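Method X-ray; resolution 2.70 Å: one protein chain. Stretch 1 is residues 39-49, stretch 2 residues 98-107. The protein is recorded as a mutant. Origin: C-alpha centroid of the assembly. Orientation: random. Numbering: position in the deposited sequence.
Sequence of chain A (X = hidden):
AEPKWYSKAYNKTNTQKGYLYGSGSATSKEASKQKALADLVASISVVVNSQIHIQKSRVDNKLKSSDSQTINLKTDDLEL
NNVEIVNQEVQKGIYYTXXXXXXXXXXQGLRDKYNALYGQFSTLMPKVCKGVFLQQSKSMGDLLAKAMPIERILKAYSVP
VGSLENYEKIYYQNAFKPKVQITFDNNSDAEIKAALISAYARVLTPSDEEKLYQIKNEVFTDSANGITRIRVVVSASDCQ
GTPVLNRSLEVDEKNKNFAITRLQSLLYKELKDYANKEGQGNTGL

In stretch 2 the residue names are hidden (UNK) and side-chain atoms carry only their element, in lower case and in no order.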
ATOM      1  N   ASP A  39       8.069 -23.017   2.285  1.00 49.71           N
ATOM      2  CA  ASP A  39       7.984 -23.999   1.245  1.00 50.11           C
ATOM      3  C   ASP A  39       6.541 -24.311   0.916  1.00 48.26           C
ATOM      4  O   ASP A  39       6.197 -24.612  -0.231  1.00 52.52           O
ATOM      5  CB  ASP A  39       8.783 -25.238   1.585  1.00 48.43           C
ATOM      6  CG  ASP A  39       8.620 -26.303   0.559  1.00 59.31           C
ATOM      7  OD1 ASP A  39       8.880 -26.033  -0.642  1.00 62.41           O
ATOM      8  OD2 ASP A  39       8.186 -27.400   0.947  1.00 72.65           O
ATOM      9  N   LEU A  40       5.688 -24.191   1.922  1.00 45.22           N
ATOM     10  CA  LEU A  40       4.241 -24.407   1.732  1.00 41.22           C
ATOM     11  C   LEU A  40       3.581 -23.283   0.918  1.00 43.70           C
ATOM     12  O   LEU A  40       2.781 -23.597  -0.000  1.00 47.64           O
ATOM     13  CB  LEU A  40       3.530 -24.586   3.096  1.00 37.02           C
ATOM     14  CG  LEU A  40       2.045 -24.329   3.036  1.00 29.76           C
ATOM     15  CD1 LEU A  40       1.427 -25.248   2.018  1.00 31.15           C
ATOM     16  CD2 LEU A  40       1.486 -24.699   4.364  1.00 36.02           C
ATOM     17  N   VAL A  41       3.905 -22.011   1.232  1.00 36.50           N
ATOM     18  CA  VAL A  41       3.363 -20.903   0.470  1.00 43.79           C
ATOM     19  C   VAL A  41       3.821 -21.033  -0.951  1.00 52.95           C
ATOM     20  O   VAL A  41       3.014 -20.899  -1.885  1.00 59.63           O
ATOM     21  CB  VAL A  41       3.772 -19.507   1.007  1.00 56.56           C
ATOM     22  CG1 VAL A  41       3.200 -19.237   2.397  1.00 57.42           C
ATOM     23  CG2 VAL A  41       5.274 -19.343   1.048  1.00 69.33           C
ATOM     24  N   ALA A  42       5.117 -21.329  -1.110  1.00 58.08           N
ATOM     25  CA  ALA A  42       5.772 -21.474  -2.433  1.00 55.90           C
ATOM     26  C   ALA A  42       5.096 -22.532  -3.212  1.00 49.44           C
ATOM     27  O   ALA A  42       4.929 -22.422  -4.417  1.00 59.80           O
ATOM     28  CB  ALA A  42       7.243 -21.832  -2.281  1.00 58.99           C
ATOM     29  N   SER A  43       4.674 -23.570  -2.511  1.00 48.69           N
ATOM     30  CA  SER A  43       4.059 -24.690  -3.176  1.00 50.84           C
ATOM     31  C   SER A  43       2.625 -24.350  -3.585  1.00 60.68           C
ATOM     32  O   SER A  43       2.162 -24.779  -4.652  1.00 68.05           O
ATOM     33  CB  SER A  43       4.120 -25.912  -2.262  1.00 48.56           C
ATOM     34  OG  SER A  43       3.089 -26.835  -2.594  1.00 55.43           O
ATOM     35  N   ILE A  44       1.914 -23.596  -2.729  1.00 61.07           N
ATOM     36  CA  ILE A  44       0.573 -23.145  -3.073  1.00 48.11           C
ATOM     37  C   ILE A  44       0.624 -22.110  -4.208  1.00 52.31           C
ATOM     38  O   ILE A  44      -0.220 -22.162  -5.112  1.00 51.82           O
ATOM     39  CB  ILE A  44      -0.145 -22.521  -1.897  1.00 48.70           C
ATOM     40  CG1 ILE A  44      -0.225 -23.475  -0.692  1.00 44.99           C
ATOM     41  CG2 ILE A  44      -1.555 -22.147  -2.305  1.00 51.11           C
ATOM     42  CD1 ILE A  44      -0.634 -22.725   0.557  1.00 30.65           C
ATOM     43  N   SER A  45       1.587 -21.168  -4.193  1.00 51.51           N
ATOM     44  CA  SER A  45       1.657 -20.201  -5.299  1.00 50.20           C
ATOM     45  C   SER A  45       1.520 -20.964  -6.621  1.00 60.12           C
ATOM     46  O   SER A  45       0.569 -20.721  -7.379  1.00 58.38           O
ATOM     47  CB  SER A  45       2.940 -19.407  -5.274  1.00 60.95           C
ATOM     48  OG  SER A  45       2.983 -18.501  -4.188  1.00 63.52           O
ATOM     49  N   VAL A  46       2.425 -21.932  -6.852  1.00 60.59           N
ATOM     50  CA  VAL A  46       2.388 -22.839  -8.032  1.00 58.70           C
ATOM     51  C   VAL A  46       1.007 -23.378  -8.386  1.00 55.98           C
ATOM     52  O   VAL A  46       0.468 -23.036  -9.426  1.00 67.88           O
ATOM     53  CB  VAL A  46       3.373 -24.035  -7.879  1.00 62.12           C
ATOM     54  CG1 VAL A  46       3.079 -25.144  -8.888  1.00 59.03           C
ATOM     55  CG2 VAL A  46       4.823 -23.569  -7.955  1.00 53.10           C
ATOM     56  N   VAL A  47       0.435 -24.214  -7.529  1.00 55.15           N
ATOM     57  CA  VAL A  47      -0.936 -24.722  -7.752  1.00 52.65           C
ATOM     58  C   VAL A  47      -1.915 -23.607  -8.120  1.00 53.01           C
ATOM     59  O   VAL A  47      -2.834 -23.810  -8.891  1.00 63.42           O
ATOM     60  CB  VAL A  47      -1.458 -25.523  -6.502  1.00 48.94           C
ATOM     61  CG1 VAL A  47      -2.957 -25.412  -6.296  1.00 41.67           C
ATOM     62  CG2 VAL A  47      -1.092 -26.986  -6.605  1.00 50.15           C
ATOM     63  N   VAL A  48      -1.719 -22.431  -7.553  1.00 54.33           N
ATOM     64  CA  VAL A  48      -2.644 -21.334  -7.765  1.00 59.21           C
ATOM     65  C   VAL A  48      -2.389 -20.665  -9.115  1.00 64.93           C
ATOM     66  O   VAL A  48      -3.319 -20.511  -9.920  1.00 67.52           O
ATOM     67  CB  VAL A  48      -2.554 -20.339  -6.599  1.00 53.27           C
ATOM     68  CG1 VAL A  48      -3.186 -19.030  -6.933  1.00 49.08           C
ATOM     69  CG2 VAL A  48      -3.258 -20.917  -5.408  1.00 59.06           C
ATOM     70  N   ASN A  49      -1.132 -20.292  -9.371  1.00 63.20           N
ATOM     71  CA  ASN A  49      -0.775 -19.630 -10.626  1.00 58.23           C
ATOM     72  C   ASN A  49      -1.183 -20.454 -11.834  1.00 68.91           C
ATOM     73  O   ASN A  49      -1.683 -19.920 -12.819  1.00 86.73           O
ATOM     74  CB  ASN A  49       0.703 -19.309 -10.672  1.00 55.30           C
ATOM     75  CG  ASN A  49       1.116 -18.193  -9.680  1.00 63.04           C
ATOM     76  OD1 ASN A  49       0.797 -17.002  -9.859  1.00 57.73           O
ATOM     77  ND2 ASN A  49       1.855 -18.582  -8.640  1.00 63.37           N
ATOM     78  N   UNK A  98       7.076 -30.679   8.743  1.00 41.01           N
ATOM     79  CA  UNK A  98       6.269 -30.677   7.548  1.00 40.01           C
ATOM     80  C   UNK A  98       4.857 -30.188   7.916  1.00 39.27           C
ATOM     81  O   UNK A  98       4.367 -30.494   8.985  1.00 36.89           O
ATOM     82  c   UNK A  98       6.285 -32.073   6.992  1.00 42.26           C
ATOM     83  c   UNK A  98       4.880 -33.713   6.056  1.00 40.72           C
ATOM     84  n   UNK A  98       3.814 -36.282   5.651  1.00 41.92           N
ATOM     85  n   UNK A  98       4.959 -34.462   4.842  1.00 44.09           N
ATOM     86  c   UNK A  98       4.424 -35.644   4.663  1.00 44.56           C
ATOM     87  n   UNK A  98       4.558 -36.192   3.486  1.00 49.85           N
ATOM     88  c   UNK A  98       5.401 -32.308   5.791  1.00 37.52           C
ATOM     89  N   UNK A  99       4.241 -29.411   7.034  1.00 34.78           N
ATOM     90  CA  UNK A  99       3.021 -28.704   7.321  1.00 32.98           C
ATOM     91  C   UNK A  99       2.146 -28.878   6.141  1.00 33.69           C
ATOM     92  O   UNK A  99       2.605 -29.222   5.077  1.00 37.23           O
ATOM     93  c   UNK A  99       4.087 -26.889   8.653  1.00 35.64           C
ATOM     94  c   UNK A  99       3.910 -26.637   6.272  1.00 37.75           C
ATOM     95  c   UNK A  99       3.213 -27.192   7.476  1.00 35.72           C
ATOM     96  N   UNK A 100       0.849 -28.717   6.357  1.00 38.49           N
ATOM     97  CA  UNK A 100      -0.117 -28.784   5.289  1.00 36.06           C
ATOM     98  C   UNK A 100      -1.295 -27.904   5.598  1.00 38.34           C
ATOM     99  O   UNK A 100      -1.474 -27.418   6.751  1.00 42.55           O
ATOM    100  n   UNK A 100      -2.792 -32.558   7.039  1.00 54.31           N
ATOM    101  n   UNK A 100      -3.482 -34.398   5.798  1.00 58.44           N
ATOM    102  c   UNK A 100      -3.569 -33.637   6.882  1.00 58.01           C
ATOM    103  c   UNK A 100      -0.587 -30.200   5.126  1.00 37.48           C
ATOM    104  c   UNK A 100      -1.824 -32.111   6.035  1.00 43.67           C
ATOM    105  c   UNK A 100      -1.334 -30.718   6.332  1.00 38.57           C
ATOM    106  n   UNK A 100      -4.418 -33.976   7.812  1.00 51.47           N
ATOM    107  N   UNK A 101      -2.123 -27.693   4.584  1.00 37.57           N
ATOM    108  CA  UNK A 101      -3.335 -26.905   4.788  1.00 37.63           C
ATOM    109  C   UNK A 101      -4.329 -27.347   3.811  1.00 38.74           C
ATOM    110  O   UNK A 101      -3.977 -27.653   2.675  1.00 41.65           O
ATOM    111  c   UNK A 101      -3.110 -25.415   4.554  1.00 37.40           C
ATOM    112  c   UNK A 101      -2.702 -25.111   3.092  1.00 29.85           C
ATOM    113  c   UNK A 101      -4.068 -23.156   5.265  1.00 32.79           C
ATOM    114  c   UNK A 101      -4.348 -24.634   4.968  1.00 35.00           C
ATOM    115  N   UNK A 102      -5.570 -27.393   4.280  1.00 46.03           N
ATOM    116  CA  UNK A 102      -6.736 -27.719   3.487  1.00 46.65           C
ATOM    117  C   UNK A 102      -6.936 -26.708   2.361  1.00 43.68           C
ATOM    118  O   UNK A 102      -6.971 -25.523   2.582  1.00 50.51           O
ATOM    119  c   UNK A 102      -9.188 -28.079   3.714  1.00 55.39           C
ATOM    120  c   UNK A 102      -7.928 -27.682   4.413  1.00 46.66           C
ATOM    121  n   UNK A 102      -9.575 -29.331   3.872  1.00 53.77           N
ATOM    122  o   UNK A 102      -9.815 -27.266   3.038  1.00 64.81           O
ATOM    123  N   UNK A 103      -7.048 -27.159   1.142  1.00 47.34           N
ATOM    124  CA  UNK A 103      -7.251 -26.223   0.057  1.00 51.68           C
ATOM    125  C   UNK A 103      -8.432 -25.330   0.273  1.00 54.50           C
ATOM    126  O   UNK A 103      -8.337 -24.113   0.028  1.00 73.81           O
ATOM    127  c   UNK A 103      -5.997 -27.198  -1.840  1.00 75.84           C
ATOM    128  n   UNK A 103      -5.816 -26.830  -4.218  1.00 76.60           N
ATOM    129  c   UNK A 103      -7.369 -26.932  -1.272  1.00 59.89           C
ATOM    130  c   UNK A 103      -6.041 -27.724  -3.249  1.00 87.27           C
ATOM    131  o   UNK A 103      -6.273 -28.925  -3.473  1.00 93.80           O
ATOM    132  N   UNK A 104      -9.529 -25.889   0.761  1.00 45.50           N
ATOM    133  CA  UNK A 104     -10.704 -25.060   0.965  1.00 46.31           C
ATOM    134  C   UNK A 104     -10.544 -24.050   2.112  1.00 43.90           C
ATOM    135  O   UNK A 104     -10.920 -22.885   1.984  1.00 43.81           O
ATOM    136  c   UNK A 104     -11.985 -25.904   1.034  1.00 54.51           C
ATOM    137  c   UNK A 104     -12.277 -26.610  -0.299  1.00 64.13           C
ATOM    138  o   UNK A 104     -12.165 -26.000  -1.379  1.00 64.37           O
ATOM    139  n   UNK A 104     -12.631 -27.909  -0.236  1.00 75.93           N
ATOM    140  N   UNK A 105      -9.968 -24.479   3.222  1.00 36.63           N
ATOM    141  CA  UNK A 105      -9.665 -23.536   4.278  1.00 37.28           C
ATOM    142  C   UNK A 105      -8.678 -22.465   3.810  1.00 43.71           C
ATOM    143  O   UNK A 105      -8.693 -21.320   4.296  1.00 50.14           O
ATOM    144  c   UNK A 105     -10.152 -24.756   6.411  1.00 37.16           C
ATOM    145  c   UNK A 105      -9.052 -24.272   5.456  1.00 38.66           C
ATOM    146  c   UNK A 105     -10.753 -23.463   6.971  1.00 35.77           C
ATOM    147  c   UNK A 105      -9.555 -25.570   7.533  1.00 29.19           C
ATOM    148  N   UNK A 106      -7.828 -22.817   2.855  1.00 35.73           N
ATOM    149  CA  UNK A 106      -6.922 -21.854   2.362  1.00 36.56           C
ATOM    150  C   UNK A 106      -7.713 -20.797   1.611  1.00 37.07           C
ATOM    151  O   UNK A 106      -7.451 -19.632   1.806  1.00 41.92           O
ATOM    152  c   UNK A 106      -4.269 -20.597   1.234  1.00 29.84           C
ATOM    153  c   UNK A 106      -3.594 -19.627   0.480  1.00 37.22           C
ATOM    154  c   UNK A 106      -3.828 -19.504  -0.912  1.00 31.93           C
ATOM    155  c   UNK A 106      -5.375 -21.365  -0.723  1.00 35.56           C
ATOM    156  c   UNK A 106      -4.680 -20.404  -1.516  1.00 36.26           C
ATOM    157  c   UNK A 106      -5.152 -21.470   0.632  1.00 31.21           C
ATOM    158  c   UNK A 106      -5.878 -22.482   1.438  1.00 36.67           C
ATOM    159  N   UNK A 107      -8.651 -21.197   0.755  1.00 31.72           N
ATOM    160  CA  UNK A 107      -9.431 -20.213   0.010  1.00 37.34           C
ATOM    161  C   UNK A 107     -10.299 -19.374   0.925  1.00 42.02           C
ATOM    162  O   UNK A 107     -10.433 -18.186   0.693  1.00 42.32           O
ATOM    163  c   UNK A 107     -10.604 -22.405  -2.965  1.00 49.70           C
ATOM    164  c   UNK A 107     -10.355 -20.849  -1.029  1.00 34.88           C
ATOM    165  c   UNK A 107      -9.631 -21.579  -2.133  1.00 45.74           C
ATOM    166  c   UNK A 107      -8.857 -20.568  -2.980  1.00 47.64           C
TER

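Position 98 carries seven side-chain atoms: three carbons in a row, a nitrogen, then a carbon bearing two more nitrogens. They touch nothing on stretch 1. That terminal guanidinium makes it Arg98. The chain reaches outward, partly exposed, as suits a permanent charge.

Position 99 has three carbons, one of them bearing the other two, so the fork lies at CB; one of its methyls packs against Leu40. This is Val99. Its CA-to-CB bond points toward the helix, and Val99 CG2 lies 3.6 Å from CD2 of Leu40. A compact beta-branched residue is at home in an extended strand, and here it meets a leucine in a buried setting.

Position 100 repeats the pattern of three carbons, a nitrogen and a carbon with two nitrogens; only its backbone comes close to stretch 1, at Leu40. It is Arg100. Its CA-to-CB bond points away from the helix, as expected of a strand in which successive side chains alternate. The backbone nevertheless stays close: Arg100 C is 4.4 Å from Leu40 CD2. The guanidinium finds its hydrogen bonds elsewhere in the structure.

Position 101 shows four carbons, forked at the first, with one arm two carbons long; one methyl lies against both Leu40 and Ile44. This is Ile101, again directed toward the helix. Its CG2 lies 4.3 Å from CD1 of Leu40 and 4.0 Å from CD1 of Ile44, so one methyl serves two residues a helical turn apart.

Position 102 has two carbons, the second carrying one oxygen and one nitrogen, and makes no contact with stretch 1: Asn102. Its work is local, for it ends the strand at the N-cap of the following helix, where Asn102 OD1 accepts a hydrogen bond from the backbone N of residue 105 at 2.8 Å. A short amide side chain is well suited to satisfy a free amide of the first turn.

Position 103 has three carbons, the third with an oxygen and a nitrogen, and the terminal nitrogen comes near Val47; hence Gln103. Its CA-to-CB bond runs sideways, but the longer chain brings NE2 within 3.8 Å of Val47 CG1, at a partly exposed place that tolerates a polar group.

Position 104, two carbons with an oxygen and a nitrogen on the second, is out of reach of stretch 1. It is Asn104, polar and partly exposed.

Position 105 has four carbons forked at the second, exposed and out of reach: Leu105. Its backbone N supplies the capping bond.

Position 106 is one carbon followed by a six-carbon ring without a hydroxyl, with Ile44 over one face and Val48 close by: Phe106. Ile44 CG2 sits 4.0 Å from the centroid of the Phe106 ring in a CH-pi contact, while Val48 CG2 comes within 4.2 Å of Phe106 CE1. A flat, apolar ring offers a broad surface to these aliphatic groups.

Position 107, four carbons forked at the second, is buried but not in contact with stretch 1. It is Leu107, whose all-carbon side chain needs no hydrogen-bonding partner and so suits a buried place.

No hydrogen bond crosses the interface. Leu40, Ile44, Val47 and Val48 form one side of the helix; Leu40 and Ile44 pack on the strand, and Ile44 and Val48 on the ring, burying 310 Å² in a mainly apolar contact.

Stretch 2 98-107: RVRINQNLFL
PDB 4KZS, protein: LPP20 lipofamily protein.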